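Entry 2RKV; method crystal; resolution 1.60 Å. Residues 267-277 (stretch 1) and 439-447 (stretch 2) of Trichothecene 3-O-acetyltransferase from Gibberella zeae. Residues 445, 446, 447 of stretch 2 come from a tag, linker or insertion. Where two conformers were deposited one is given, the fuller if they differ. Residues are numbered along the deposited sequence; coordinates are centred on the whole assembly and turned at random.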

ATOM      1  N   ALA A 267      11.453   6.588 -10.938  1.00 10.82           N
ATOM      2  CA  ALA A 267      11.897   7.709 -11.780  1.00 11.37           C
ATOM      3  C   ALA A 267      11.376   7.585 -13.214  1.00 11.72           C
ATOM      4  O   ALA A 267      10.944   8.580 -13.819  1.00 12.14           O
ATOM      5  CB  ALA A 267      13.415   7.793 -11.782  1.00 11.41           C
ATOM      6  N   PHE A 268      11.423   6.364 -13.745  1.00 11.42           N
ATOM      7  CA  PHE A 268      10.985   6.074 -15.107  1.00 11.95           C
ATOM      8  C   PHE A 268       9.495   6.375 -15.260  1.00 12.39           C
ATOM      9  O   PHE A 268       9.047   6.898 -16.284  1.00 12.49           O
ATOM     10  CB  PHE A 268      11.294   4.608 -15.445  1.00 12.05           C
ATOM     11  CG  PHE A 268      10.883   4.197 -16.827  1.00 12.08           C
ATOM     12  CD1 PHE A 268      11.594   4.639 -17.943  1.00 13.29           C
ATOM     13  CD2 PHE A 268       9.788   3.349 -17.014  1.00 12.94           C
ATOM     14  CE1 PHE A 268      11.210   4.245 -19.231  1.00 13.83           C
ATOM     15  CE2 PHE A 268       9.399   2.948 -18.294  1.00 12.65           C
ATOM     16  CZ  PHE A 268      10.109   3.405 -19.405  1.00 13.15           C
ATOM     17  N   ILE A 269       8.727   6.057 -14.225  1.00 11.91           N
ATOM     18  CA  ILE A 269       7.291   6.331 -14.241  1.00 12.30           C
ATOM     19  C   ILE A 269       6.999   7.834 -14.191  1.00 12.34           C
ATOM     20  O   ILE A 269       6.155   8.327 -14.955  1.00 12.45           O
ATOM     21  CB  ILE A 269       6.552   5.540 -13.128  1.00 12.00           C
ATOM     22  CG1 ILE A 269       6.549   4.048 -13.484  1.00 13.02           C
ATOM     23  CG2 ILE A 269       5.125   6.034 -12.976  1.00 13.58           C
ATOM     24  CD1 ILE A 269       6.149   3.129 -12.323  1.00 12.26           C
ATOM     25  N   TRP A 270       7.703   8.558 -13.316  1.00 11.98           N
ATOM     26  CA  TRP A 270       7.537  10.011 -13.210  1.00 11.94           C
ATOM     27  C   TRP A 270       7.876  10.666 -14.547  1.00 12.18           C
ATOM     28  O   TRP A 270       7.133  11.526 -15.036  1.00 12.20           O
ATOM     29  CB  TRP A 270       8.423  10.579 -12.098  1.00 11.57           C
ATOM     30  CG  TRP A 270       8.100  11.995 -11.678  1.00 11.66           C
ATOM     31  CD1 TRP A 270       6.993  12.741 -12.010  1.00 11.81           C
ATOM     32  CD2 TRP A 270       8.878  12.809 -10.793  1.00 11.42           C
ATOM     33  NE1 TRP A 270       7.052  13.976 -11.391  1.00 11.62           N
ATOM     34  CE2 TRP A 270       8.199  14.042 -10.642  1.00 10.97           C
ATOM     35  CE3 TRP A 270      10.095  12.617 -10.116  1.00 10.69           C
ATOM     36  CZ2 TRP A 270       8.699  15.083  -9.838  1.00 11.41           C
ATOM     37  CZ3 TRP A 270      10.587  13.647  -9.319  1.00 11.13           C
ATOM     38  CH2 TRP A 270       9.892  14.866  -9.190  1.00 11.80           C
ATOM     39  N   LYS A 271       8.975  10.220 -15.146  1.00 12.66           N
ATOM     40  CA  LYS A 271       9.425  10.751 -16.438  1.00 13.06           C
ATOM     41  C   LYS A 271       8.419  10.444 -17.552  1.00 13.50           C
ATOM     42  O   LYS A 271       8.060  11.335 -18.340  1.00 13.35           O
ATOM     43  CB  LYS A 271      10.804  10.187 -16.773  1.00 13.10           C
ATOM     44  CG  LYS A 271      11.402  10.704 -18.086  1.00 13.19           C
ATOM     45  CD  LYS A 271      12.813  10.161 -18.303  1.00 13.02           C
ATOM     46  CE  LYS A 271      13.756  10.440 -17.116  1.00 13.28           C
ATOM     47  NZ  LYS A 271      13.853  11.870 -16.684  1.00 12.66           N
ATOM     48  N   SER A 272       7.948   9.195 -17.602  1.00 13.52           N
ATOM     49  CA  SER A 272       6.992   8.757 -18.628  1.00 13.87           C
ATOM     50  C   SER A 272       5.627   9.441 -18.493  1.00 14.10           C
ATOM     51  O   SER A 272       5.051   9.876 -19.497  1.00 14.86           O
ATOM     52  CB  SER A 272       6.826   7.237 -18.634  1.00 13.63           C
ATOM     53  OG  SER A 272       8.053   6.579 -18.902  1.00 12.16           O
ATOM     54  N   ALA A 273       5.105   9.530 -17.264  1.00 14.43           N
ATOM     55  CA  ALA A 273       3.877  10.294 -17.020  1.00 14.97           C
ATOM     56  C   ALA A 273       4.052  11.749 -17.443  1.00 15.66           C
ATOM     57  O   ALA A 273       3.178  12.311 -18.096  1.00 15.76           O
ATOM     58  CB  ALA A 273       3.431  10.207 -15.547  1.00 15.06           C
ATOM     59  N   SER A 274       5.186  12.347 -17.082  1.00 15.68           N
ATOM     60  CA  SER A 274       5.433  13.754 -17.391  1.00 16.14           C
ATOM     61  C   SER A 274       5.511  13.956 -18.897  1.00 16.47           C
ATOM     62  O   SER A 274       4.901  14.886 -19.427  1.00 16.52           O
ATOM     63  CB  SER A 274       6.686  14.269 -16.681  1.00 16.15           C
ATOM     64  OG  SER A 274       6.510  14.207 -15.272  1.00 16.09           O
ATOM     65  N   ARG A 275       6.227  13.061 -19.577  1.00 16.64           N
ATOM     66  CA  ARG A 275       6.325  13.075 -21.041  1.00 17.42           C
ATOM     67  C   ARG A 275       4.948  13.059 -21.725  1.00 17.75           C
ATOM     68  O   ARG A 275       4.665  13.931 -22.548  1.00 17.97           O
ATOM     69  CB  ARG A 275       7.190  11.915 -21.544  1.00 17.04           C
ATOM     70  CG  ARG A 275       7.297  11.828 -23.077  1.00 17.31           C
ATOM     71  CD  ARG A 275       8.334  10.795 -23.531  1.00 17.59           C
ATOM     72  NE  ARG A 275       7.970   9.428 -23.150  1.00 18.46           N
ATOM     73  CZ  ARG A 275       8.498   8.764 -22.121  1.00 18.35           C
ATOM     74  NH1 ARG A 275       8.094   7.524 -21.851  1.00 17.68           N
ATOM     75  NH2 ARG A 275       9.421   9.336 -21.352  1.00 18.30           N
ATOM     76  N   VAL A 276       4.093  12.087 -21.390  1.00 17.58           N
ATOM     77  CA  VAL A 276       2.768  12.026 -22.040  1.00 18.02           C
ATOM     78  C   VAL A 276       1.887  13.221 -21.662  1.00 18.12           C
ATOM     79  O   VAL A 276       1.065  13.669 -22.468  1.00 18.35           O
ATOM     80  CB  VAL A 276       2.008  10.678 -21.832  1.00 18.29           C
ATOM     81  CG1 VAL A 276       2.871   9.492 -22.266  1.00 18.14           C
ATOM     82  CG2 VAL A 276       1.545  10.525 -20.397  1.00 18.52           C
ATOM     83  N   ARG A 277       2.073  13.742 -20.451  1.00 18.01           N
ATOM     84  CA  ARG A 277       1.300  14.888 -19.986  1.00 17.94           C
ATOM     85  C   ARG A 277       1.632  16.175 -20.750  1.00 18.25           C
ATOM     86  O   ARG A 277       0.814  17.091 -20.795  1.00 18.29           O
ATOM     87  CB  ARG A 277       1.440  15.078 -18.474  1.00 18.06           C
ATOM     88  CG  ARG A 277       0.598  14.066 -17.705  1.00 17.59           C
ATOM     89  CD  ARG A 277       0.949  13.966 -16.240  1.00 18.20           C
ATOM     90  NE  ARG A 277      -0.017  13.092 -15.571  1.00 16.95           N
ATOM     91  CZ  ARG A 277       0.020  12.752 -14.287  1.00 17.10           C
ATOM     92  NH1 ARG A 277       0.996  13.186 -13.494  1.00 15.61           N
ATOM     93  NH2 ARG A 277      -0.930  11.961 -13.801  1.00 15.90           N
ATOM     94  N   ALA A 439       0.648   3.748 -25.765  1.00 19.24           N
ATOM     95  CA  ALA A 439       1.116   3.857 -27.148  1.00 19.11           C
ATOM     96  C   ALA A 439       2.511   4.480 -27.250  1.00 19.38           C
ATOM     97  O   ALA A 439       3.083   4.545 -28.343  1.00 19.78           O
ATOM     98  CB  ALA A 439       0.113   4.642 -27.987  1.00 19.32           C
ATOM     99  N   ASP A 440       3.057   4.916 -26.114  1.00 19.30           N
ATOM    100  CA  ASP A 440       4.373   5.568 -26.069  1.00 19.24           C
ATOM    101  C   ASP A 440       5.515   4.548 -26.165  1.00 19.14           C
ATOM    102  O   ASP A 440       5.657   3.688 -25.288  1.00 19.10           O
ATOM    103  CB  ASP A 440       4.481   6.425 -24.800  1.00 19.53           C
ATOM    104  CG  ASP A 440       5.813   7.162 -24.682  1.00 20.54           C
ATOM    105  OD1 ASP A 440       6.855   6.503 -24.502  1.00 22.98           O
ATOM    106  OD2 ASP A 440       5.810   8.407 -24.722  1.00 21.75           O
ATOM    107  N   LYS A 441       6.344   4.675 -27.205  1.00 18.76           N
ATOM    108  CA  LYS A 441       7.406   3.697 -27.478  0.50 18.71           C
ATOM    109  C   LYS A 441       8.528   3.668 -26.433  1.00 18.56           C
ATOM    110  O   LYS A 441       9.151   2.623 -26.218  1.00 18.66           O
ATOM    111  CB  LYS A 441       7.988   3.884 -28.890  0.50 19.03           C
ATOM    112  CG  LYS A 441       8.877   5.107 -29.072  0.50 19.13           C
ATOM    113  N   GLU A 442       8.793   4.802 -25.789  1.00 18.32           N
ATOM    114  CA  GLU A 442       9.816   4.842 -24.739  1.00 18.75           C
ATOM    115  C   GLU A 442       9.324   4.089 -23.490  1.00 18.07           C
ATOM    116  O   GLU A 442      10.112   3.462 -22.778  1.00 18.28           O
ATOM    117  CB  GLU A 442      10.225   6.281 -24.411  1.00 18.70           C
ATOM    118  CG  GLU A 442      11.070   6.941 -25.526  1.00 20.09           C
ATOM    119  CD  GLU A 442      11.372   8.411 -25.264  1.00 20.72           C
ATOM    120  OE1 GLU A 442      12.506   8.721 -24.841  1.00 24.17           O
ATOM    121  OE2 GLU A 442      10.479   9.259 -25.479  1.00 23.67           O
ATOM    122  N   TRP A 443       8.015   4.146 -23.261  1.00 17.48           N
ATOM    123  CA  TRP A 443       7.361   3.412 -22.173  1.00 16.89           C
ATOM    124  C   TRP A 443       7.261   1.918 -22.479  1.00 16.82           C
ATOM    125  O   TRP A 443       7.699   1.088 -21.687  1.00 16.32           O
ATOM    126  CB  TRP A 443       5.978   4.018 -21.903  1.00 16.78           C
ATOM    127  CG  TRP A 443       5.092   3.236 -20.950  1.00 16.62           C
ATOM    128  CD1 TRP A 443       4.058   2.400 -21.291  1.00 16.42           C
ATOM    129  CD2 TRP A 443       5.152   3.235 -19.512  1.00 16.03           C
ATOM    130  NE1 TRP A 443       3.473   1.883 -20.157  1.00 15.93           N
ATOM    131  CE2 TRP A 443       4.122   2.378 -19.052  1.00 16.27           C
ATOM    132  CE3 TRP A 443       5.972   3.874 -18.572  1.00 15.37           C
ATOM    133  CZ2 TRP A 443       3.893   2.140 -17.686  1.00 15.72           C
ATOM    134  CZ3 TRP A 443       5.742   3.638 -17.202  1.00 16.11           C
ATOM    135  CH2 TRP A 443       4.709   2.779 -16.780  1.00 15.55           C
ATOM    136  N   THR A 444       6.699   1.576 -23.637  1.00 16.59           N
ATOM    137  CA  THR A 444       6.478   0.170 -24.000  1.00 17.21           C
ATOM    138  C   THR A 444       7.767  -0.620 -24.242  1.00 17.10           C
ATOM    139  O   THR A 444       7.748  -1.851 -24.252  1.00 17.52           O
ATOM    140  CB  THR A 444       5.520   0.013 -25.204  1.00 17.43           C
ATOM    141  OG1 THR A 444       6.098   0.626 -26.366  1.00 18.27           O
ATOM    142  CG2 THR A 444       4.170   0.656 -24.904  1.00 17.29           C
ATOM    143  N   LYS A 445       8.882   0.088 -24.433  1.00 17.10           N
ATOM    144  CA  LYS A 445      10.190  -0.556 -24.499  1.00 17.17           C
ATOM    145  C   LYS A 445      10.434  -1.394 -23.232  1.00 16.87           C
ATOM    146  O   LYS A 445      11.064  -2.448 -23.292  1.00 16.66           O
ATOM    147  CB  LYS A 445      11.287   0.504 -24.670  1.00 17.34           C
ATOM    148  CG  LYS A 445      12.717  -0.026 -24.700  1.00 18.13           C
ATOM    149  CD  LYS A 445      13.690   1.137 -24.874  1.00 18.38           C
ATOM    150  CE  LYS A 445      15.138   0.694 -24.828  1.00 20.91           C
ATOM    151  NZ  LYS A 445      16.038   1.893 -24.818  1.00 21.78           N
ATOM    152  N   TYR A 446       9.900  -0.925 -22.104  1.00 16.62           N
ATOM    153  CA  TYR A 446      10.107  -1.575 -20.805  1.00 16.33           C
ATOM    154  C   TYR A 446       8.822  -2.143 -20.204  1.00 16.16           C
ATOM    155  O   TYR A 446       8.852  -3.174 -19.535  1.00 16.53           O
ATOM    156  CB  TYR A 446      10.711  -0.579 -19.809  1.00 16.60           C
ATOM    157  CG  TYR A 446      12.113  -0.121 -20.154  1.00 16.92           C
ATOM    158  CD1 TYR A 446      12.321   1.033 -20.912  1.00 16.18           C
ATOM    159  CD2 TYR A 446      13.226  -0.835 -19.712  1.00 17.29           C
ATOM    160  CE1 TYR A 446      13.604   1.462 -21.223  1.00 16.76           C
ATOM    161  CE2 TYR A 446      14.520  -0.415 -20.019  1.00 17.31           C
ATOM    162  CZ  TYR A 446      14.698   0.734 -20.772  1.00 17.75           C
ATOM    163  OH  TYR A 446      15.974   1.158 -21.086  1.00 18.59           O
ATOM    164  N   ALA A 447       7.709  -1.449 -20.431  1.00 15.83           N
ATOM    165  CA  ALA A 447       6.451  -1.750 -19.745  1.00 16.19           C
ATOM    166  C   ALA A 447       5.503  -2.569 -20.609  1.00 16.43           C
ATOM    167  O   ALA A 447       5.191  -2.191 -21.744  1.00 16.68           O
ATOM    168  CB  ALA A 447       5.787  -0.470 -19.302  1.00 15.68           C
TER

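The contact is anchored by Arg275. Two guanidinium nitrogens of Arg275 meet two oxygens of Asp440, with OD2 at the edge, near the plane. Arg275 NE donates to Asp440 OD2 at 2.9 Å and is nearly straight, with an N-H...acceptor angle of 169°; Arg275 NH1 donates to Asp440 OD1 at 3.1 Å, more bent at 144°. Together they make a salt bridge with direction as well as charge. The arginine reaches it with chi1 and chi2 both t, then turns at chi3, which is p.

Asp440 does two jobs. It occupies the N-cap position of the short helix in the second stretch, and its OD1 accepts from Trp443 N at 2.9 Å and, in a weak bond, from Glu442 N at 2.9 Å. Aspartate suits this place because its short side chain can fold back on free backbone amides while still offering oxygens to a partner. The rule is economical: the residue that starts one helix also ties it to the other.

Glu442 adds charge without a hydrogen bond. Its OE2 lies over one face of the guanidinium, 3.4 Å from Arg275 NE, where no N-H points at it. One arginine thus engages two acids, one bonded at its edge and one over its face, and only the first fixes an orientation.

One helical turn back, Ser272 links the polar and apolar parts. Its OG donates to Phe268 O at 2.8 Å, within its own helix, and accepts a weak bond from Arg275 NH1 at 3.1 Å. Ser272 OG also sits at the edge of the Trp443 ring, 3.4 Å from Trp443 CE3. The helices come close here, with Ser272 CA and Trp443 CA 6.4 Å apart, and serine's small side chain fits in that space.

Beyond it the packing is aromatic. The CA-to-CB bond of Trp443 points sideways, but with chi1 t the indole brings its end nearer to the first helix. Ile269 CG1 meets the ring edge 3.8 Å from Trp443 CZ3. Phe268, buried and pointing toward the second stretch, runs almost parallel to the six-membered ring of Trp443, with planes at 6°, but the rings are slid apart and barely overlap; the closest atoms are Phe268 CE2 and Trp443 CE3, 3.6 Å apart. Phe268 CZ also lies 3.6 Å from CD1 of Tyr446, an inserted residue whose ring sits obliquely to it, and 3.4 Å from Glu442 O, which approaches the phenylalanine edge. In all, 418 Å² is buried, with Phe268, Trp443 and Arg275 covered most.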